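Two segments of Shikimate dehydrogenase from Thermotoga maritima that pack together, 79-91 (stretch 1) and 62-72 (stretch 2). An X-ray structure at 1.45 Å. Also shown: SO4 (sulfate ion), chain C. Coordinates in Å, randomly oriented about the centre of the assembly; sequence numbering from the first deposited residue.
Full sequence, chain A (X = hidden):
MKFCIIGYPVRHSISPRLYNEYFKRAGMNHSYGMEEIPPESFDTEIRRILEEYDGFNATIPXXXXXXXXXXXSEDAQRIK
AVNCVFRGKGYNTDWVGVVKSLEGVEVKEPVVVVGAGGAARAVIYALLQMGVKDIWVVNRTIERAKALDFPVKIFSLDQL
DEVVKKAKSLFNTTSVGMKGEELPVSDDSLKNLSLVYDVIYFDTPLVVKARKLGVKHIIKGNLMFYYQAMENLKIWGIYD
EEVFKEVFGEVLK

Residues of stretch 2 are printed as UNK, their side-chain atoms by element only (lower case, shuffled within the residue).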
# COMPACT_ATOMS: atom_id res chain seq x y z
N ILE A 79 -11.79 -0.91 5.60
CA ILE A 79 -10.96 -0.84 4.41
C ILE A 79 -11.25 -2.00 3.45
O ILE A 79 -10.98 -1.90 2.25
CB ILE A 79 -9.45 -0.78 4.78
CG1 ILE A 79 -9.16 0.52 5.54
CG2 ILE A 79 -8.56 -0.87 3.54
CD1 ILE A 79 -7.85 0.52 6.29
N LYS A 80 -11.82 -3.08 3.98
CA LYS A 80 -12.04 -4.32 3.22
C LYS A 80 -10.73 -4.88 2.67
O LYS A 80 -10.67 -5.35 1.53
CB LYS A 80 -13.06 -4.12 2.08
CG LYS A 80 -14.42 -3.59 2.51
CD LYS A 80 -15.35 -3.48 1.32
CE LYS A 80 -16.64 -2.78 1.69
NZ LYS A 80 -17.62 -2.80 0.57
N ALA A 81 -9.68 -4.82 3.49
CA ALA A 81 -8.37 -5.35 3.12
C ALA A 81 -7.53 -5.66 4.35
O ALA A 81 -7.47 -4.87 5.29
CB ALA A 81 -7.63 -4.36 2.21
N VAL A 82 -6.90 -6.83 4.33
CA VAL A 82 -5.97 -7.24 5.37
C VAL A 82 -4.61 -7.48 4.73
O VAL A 82 -4.48 -8.29 3.81
CB VAL A 82 -6.47 -8.52 6.10
CG1 VAL A 82 -5.35 -9.16 6.91
CG2 VAL A 82 -7.66 -8.21 6.99
N ASN A 83 -3.59 -6.77 5.22
CA ASN A 83 -2.23 -6.97 4.72
C ASN A 83 -1.27 -7.53 5.77
O ASN A 83 -0.11 -7.79 5.47
CB ASN A 83 -1.66 -5.67 4.12
CG ASN A 83 -1.23 -4.68 5.19
OD1 ASN A 83 -1.96 -4.42 6.15
ND2 ASN A 83 -0.03 -4.12 5.03
N CYS A 84 -1.76 -7.68 6.99
CA CYS A 84 -0.95 -8.21 8.08
C CYS A 84 -1.78 -9.15 8.95
O CYS A 84 -2.79 -8.75 9.52
CB CYS A 84 -0.36 -7.07 8.93
SG CYS A 84 0.69 -7.61 10.31
N VAL A 85 -1.33 -10.40 9.03
CA VAL A 85 -2.01 -11.41 9.84
C VAL A 85 -1.10 -11.87 10.96
O VAL A 85 0.11 -12.00 10.78
CB VAL A 85 -2.45 -12.62 8.97
CG1 VAL A 85 -3.02 -13.74 9.84
CG2 VAL A 85 -3.48 -12.19 7.94
N PHE A 86 -1.69 -12.09 12.14
CA PHE A 86 -0.98 -12.69 13.26
C PHE A 86 -1.91 -13.61 14.03
O PHE A 86 -2.87 -13.16 14.66
CB PHE A 86 -0.39 -11.61 14.17
CG PHE A 86 0.58 -12.14 15.21
CD1 PHE A 86 1.60 -13.02 14.85
CD2 PHE A 86 0.47 -11.75 16.54
CE1 PHE A 86 2.49 -13.50 15.80
CE2 PHE A 86 1.36 -12.23 17.50
CZ PHE A 86 2.38 -13.11 17.13
N ARG A 87 -1.61 -14.91 13.97
CA ARG A 87 -2.31 -15.95 14.72
C ARG A 87 -3.84 -15.82 14.67
O ARG A 87 -4.51 -15.71 15.70
CB ARG A 87 -1.77 -16.03 16.15
CG ARG A 87 -0.34 -16.51 16.17
CD ARG A 87 0.31 -16.47 17.53
NE ARG A 87 1.60 -17.14 17.46
CZ ARG A 87 2.62 -16.93 18.29
NH1 ARG A 87 2.52 -16.07 19.29
NH2 ARG A 87 3.75 -17.61 18.11
N GLY A 88 -4.37 -15.82 13.45
CA GLY A 88 -5.81 -15.82 13.22
C GLY A 88 -6.46 -14.46 13.15
O GLY A 88 -7.64 -14.35 12.81
N LYS A 89 -5.71 -13.41 13.47
CA LYS A 89 -6.23 -12.04 13.46
C LYS A 89 -5.69 -11.27 12.26
O LYS A 89 -4.51 -11.39 11.92
CB LYS A 89 -5.87 -11.31 14.76
CG LYS A 89 -6.16 -12.07 16.05
CD LYS A 89 -7.66 -12.26 16.28
CE LYS A 89 -7.90 -13.14 17.49
NZ LYS A 89 -9.30 -13.64 17.54
N GLY A 90 -6.57 -10.49 11.63
CA GLY A 90 -6.20 -9.70 10.46
C GLY A 90 -6.16 -8.21 10.76
O GLY A 90 -7.02 -7.68 11.47
N TYR A 91 -5.16 -7.53 10.20
CA TYR A 91 -4.95 -6.11 10.43
C TYR A 91 -4.66 -5.40 9.12
O TYR A 91 -4.29 -6.04 8.13
CB TYR A 91 -3.79 -5.89 11.40
CG TYR A 91 -3.99 -6.59 12.72
CD1 TYR A 91 -3.38 -7.81 12.99
CD2 TYR A 91 -4.81 -6.03 13.70
CE1 TYR A 91 -3.56 -8.46 14.20
CE2 TYR A 91 -5.00 -6.67 14.92
CZ TYR A 91 -4.38 -7.88 15.17
OH TYR A 91 -4.57 -8.51 16.37
N UNK A 62 -4.62 -10.53 -2.88
CA UNK A 62 -5.17 -11.33 -1.79
C UNK A 62 -5.57 -10.59 -0.51
O UNK A 62 -6.02 -11.22 0.44
n UNK A 62 -4.01 -14.74 -4.27
c UNK A 62 -3.93 -13.42 -2.52
n UNK A 62 -2.76 -14.15 -2.63
c UNK A 62 -4.18 -12.44 -1.42
c UNK A 62 -4.71 -13.81 -3.55
c UNK A 62 -2.84 -14.93 -3.69
N UNK A 63 -5.42 -9.27 -0.49
CA UNK A 63 -5.70 -8.49 0.72
C UNK A 63 -7.17 -8.58 1.16
O UNK A 63 -7.46 -8.78 2.34
c UNK A 63 -3.75 -6.85 0.47
c UNK A 63 -3.32 -5.39 0.58
c UNK A 63 -3.84 -4.54 -0.59
c UNK A 63 -5.26 -7.03 0.58
n UNK A 63 -3.34 -5.01 -1.91
N UNK A 64 -8.09 -8.43 0.20
CA UNK A 64 -9.51 -8.60 0.47
C UNK A 64 -9.83 -10.09 0.66
O UNK A 64 -10.61 -10.45 1.55
o UNK A 64 -13.59 -9.33 0.34
c UNK A 64 -10.36 -8.01 -0.66
c UNK A 64 -11.85 -7.84 -0.33
c UNK A 64 -12.65 -9.13 -0.46
o UNK A 64 -12.35 -9.95 -1.36
N UNK A 65 -9.23 -10.93 -0.18
CA UNK A 65 -9.51 -12.36 -0.21
C UNK A 65 -9.23 -13.07 1.12
O UNK A 65 -9.99 -13.95 1.53
n UNK A 65 -7.87 -12.87 -5.95
n UNK A 65 -9.55 -14.35 -5.45
c UNK A 65 -9.31 -14.25 -1.95
n UNK A 65 -7.84 -13.98 -3.94
c UNK A 65 -8.35 -14.91 -2.93
c UNK A 65 -8.68 -13.02 -1.32
c UNK A 65 -8.42 -13.73 -5.11
N UNK A 66 -8.15 -12.67 1.79
CA UNK A 66 -7.70 -13.33 3.02
C UNK A 66 -8.61 -13.06 4.23
O UNK A 66 -8.55 -13.77 5.24
c UNK A 66 -5.60 -14.00 4.30
c UNK A 66 -6.22 -12.98 3.34
c UNK A 66 -6.08 -11.56 3.88
N UNK A 67 -9.46 -12.04 4.11
CA UNK A 67 -10.35 -11.62 5.20
C UNK A 67 -11.29 -12.71 5.68
O UNK A 67 -11.60 -12.79 6.87
c UNK A 67 -11.17 -10.40 4.79
s UNK A 67 -11.39 -7.73 4.23
c UNK A 67 -10.35 -9.17 4.51
c UNK A 67 -11.92 -7.38 5.92
N UNK A 68 -11.74 -13.55 4.76
CA UNK A 68 -12.65 -14.65 5.07
C UNK A 68 -12.01 -15.69 5.99
O UNK A 68 -12.71 -16.43 6.69
c UNK A 68 -16.33 -18.78 2.08
n UNK A 68 -15.88 -17.80 2.87
n UNK A 68 -15.57 -19.26 1.10
n UNK A 68 -17.54 -19.29 2.29
c UNK A 68 -13.15 -15.32 3.78
c UNK A 68 -14.58 -17.15 2.76
c UNK A 68 -14.32 -16.28 3.97
N UNK A 69 -10.68 -15.73 6.01
CA UNK A 69 -9.94 -16.79 6.70
C UNK A 69 -9.35 -16.35 8.04
O UNK A 69 -8.74 -17.16 8.75
c UNK A 69 -10.48 -18.88 2.09
c UNK A 69 -10.08 -17.56 2.18
c UNK A 69 -9.56 -17.07 3.37
o UNK A 69 -10.99 -19.35 0.91
c UNK A 69 -9.42 -17.90 4.49
c UNK A 69 -8.86 -17.36 5.79
c UNK A 69 -9.83 -19.23 4.38
c UNK A 69 -10.35 -19.72 3.18
N UNK A 70 -9.53 -15.08 8.39
CA UNK A 70 -9.04 -14.53 9.66
C UNK A 70 -10.13 -13.68 10.33
O UNK A 70 -11.21 -13.49 9.76
c UNK A 70 -7.98 -12.51 8.52
c UNK A 70 -6.58 -14.55 8.99
c UNK A 70 -7.75 -13.69 9.47
N UNK A 71 -9.84 -13.19 11.53
CA UNK A 71 -10.72 -12.25 12.22
C UNK A 71 -10.16 -10.83 12.05
O UNK A 71 -9.19 -10.47 12.72
c UNK A 71 -11.86 -12.13 15.96
o UNK A 71 -11.19 -11.45 16.77
c UNK A 71 -10.85 -12.62 13.70
c UNK A 71 -11.81 -11.74 14.49
o UNK A 71 -12.58 -13.09 16.29
N UNK A 72 -10.75 -10.04 11.14
CA UNK A 72 -10.20 -8.72 10.85
C UNK A 72 -10.51 -7.68 11.93
O UNK A 72 -11.55 -7.77 12.60
c UNK A 72 -11.92 -10.35 10.29
c UNK A 72 -12.16 -9.08 9.54
c UNK A 72 -10.88 -8.33 9.54
S SO4 C . -6.20 -6.74 -3.21
O1 SO4 C . -6.29 -7.00 -4.64
O2 SO4 C . -7.35 -7.35 -2.53
O3 SO4 C . -6.20 -5.30 -2.98
O4 SO4 C . -4.96 -7.31 -2.69
O HOH W 1 -8.08 -8.49 14.28

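Position 62 carries one carbon and then a five-membered ring of three carbons and two nitrogens, an imidazole, and it stays clear of stretch 1: H62. Position 63 has four carbons in a row ending in nitrogen, an unbranched amine, with its CB 3.9 Å from A81 CB, so it is K63. The polar link is backbone to backbone: V82 N donates to K63 O at 2.8 Å and 172°, nearly straight. The chain then turns from stretch 1 to the sulfate, where K63 NZ meets O4 at 2.9 Å and O3 at 3.1 Å, while K63 N donates to O4 at 3.0 Å.

Position 64 shows three carbons, the third carrying two oxygens, and its second carbon packs 3.3 Å from K80 O, which makes it E64. The backbone E64 N donates to sulfate O2 at 3.0 Å. Position 65 has three carbons, a nitrogen, then a carbon with two more nitrogens, a guanidinium whose CA-to-CB bond points away from stretch 1: R65.

At position 66 one carbon carries two others, and nothing polar is present. It points toward stretch 1, with one branch carbon 3.8 Å from V82 CB. This is V66. Position 67 is an unbranched run of two carbons, a sulfur and a carbon, the sulfur 3.3 Å from K80 C and 3.5 Å from A81 N, so M67. Its CB points sideways, yet the end of the chain comes nearer, and M67 CG is 3.8 Å from V82 CG2. M67 CB is 5.9 Å from K80 C, and the length of the chain brings SD to 3.3 Å from that same K80 C.

Position 68 is another guanidinium chain of three carbons, nitrogen, and a carbon with two nitrogens, out of reach: R68. Position 69 has one carbon and a six-carbon ring bearing an oxygen, and its end leads away: Y69, whose hydroxyl is bonded elsewhere in the structure.

Position 70 again has one carbon carrying two. It points toward stretch 1, one branch carbon 3.7 Å from V85 CG1 and the other 3.9 Å from G90 CA, the mark of V70. The glycine makes room: an ideal CB on G90 would fall 2.8 Å from V70 CG2, a clash.

Position 71 has three carbons, the third with two oxygens, one of them in a salt bridge with K89 NZ at 3.0 Å, weak as a hydrogen bond, hence E71. Position 72 has three carbons closing a ring onto its own nitrogen, its CB 4.1 Å from V82 CG2: P72.

The contact works by joining two backbone anchors with an apolar patch. At one end K63 O receives V82 N. At the other, a short parallel bridge pairs E71 N with G88 O and G90 N with E71 O, both at 2.8 Å, and P72, lacking an amide hydrogen, adds a CA-H...O contact from P72 CA to G90 O at 3.4 Å. V82 meets V66, M67 and P72, V85 meets V70, and the K89–E71 charge pair lies at the exposed margin.

Stretch 2 (62-72) HKERVMRYVEP
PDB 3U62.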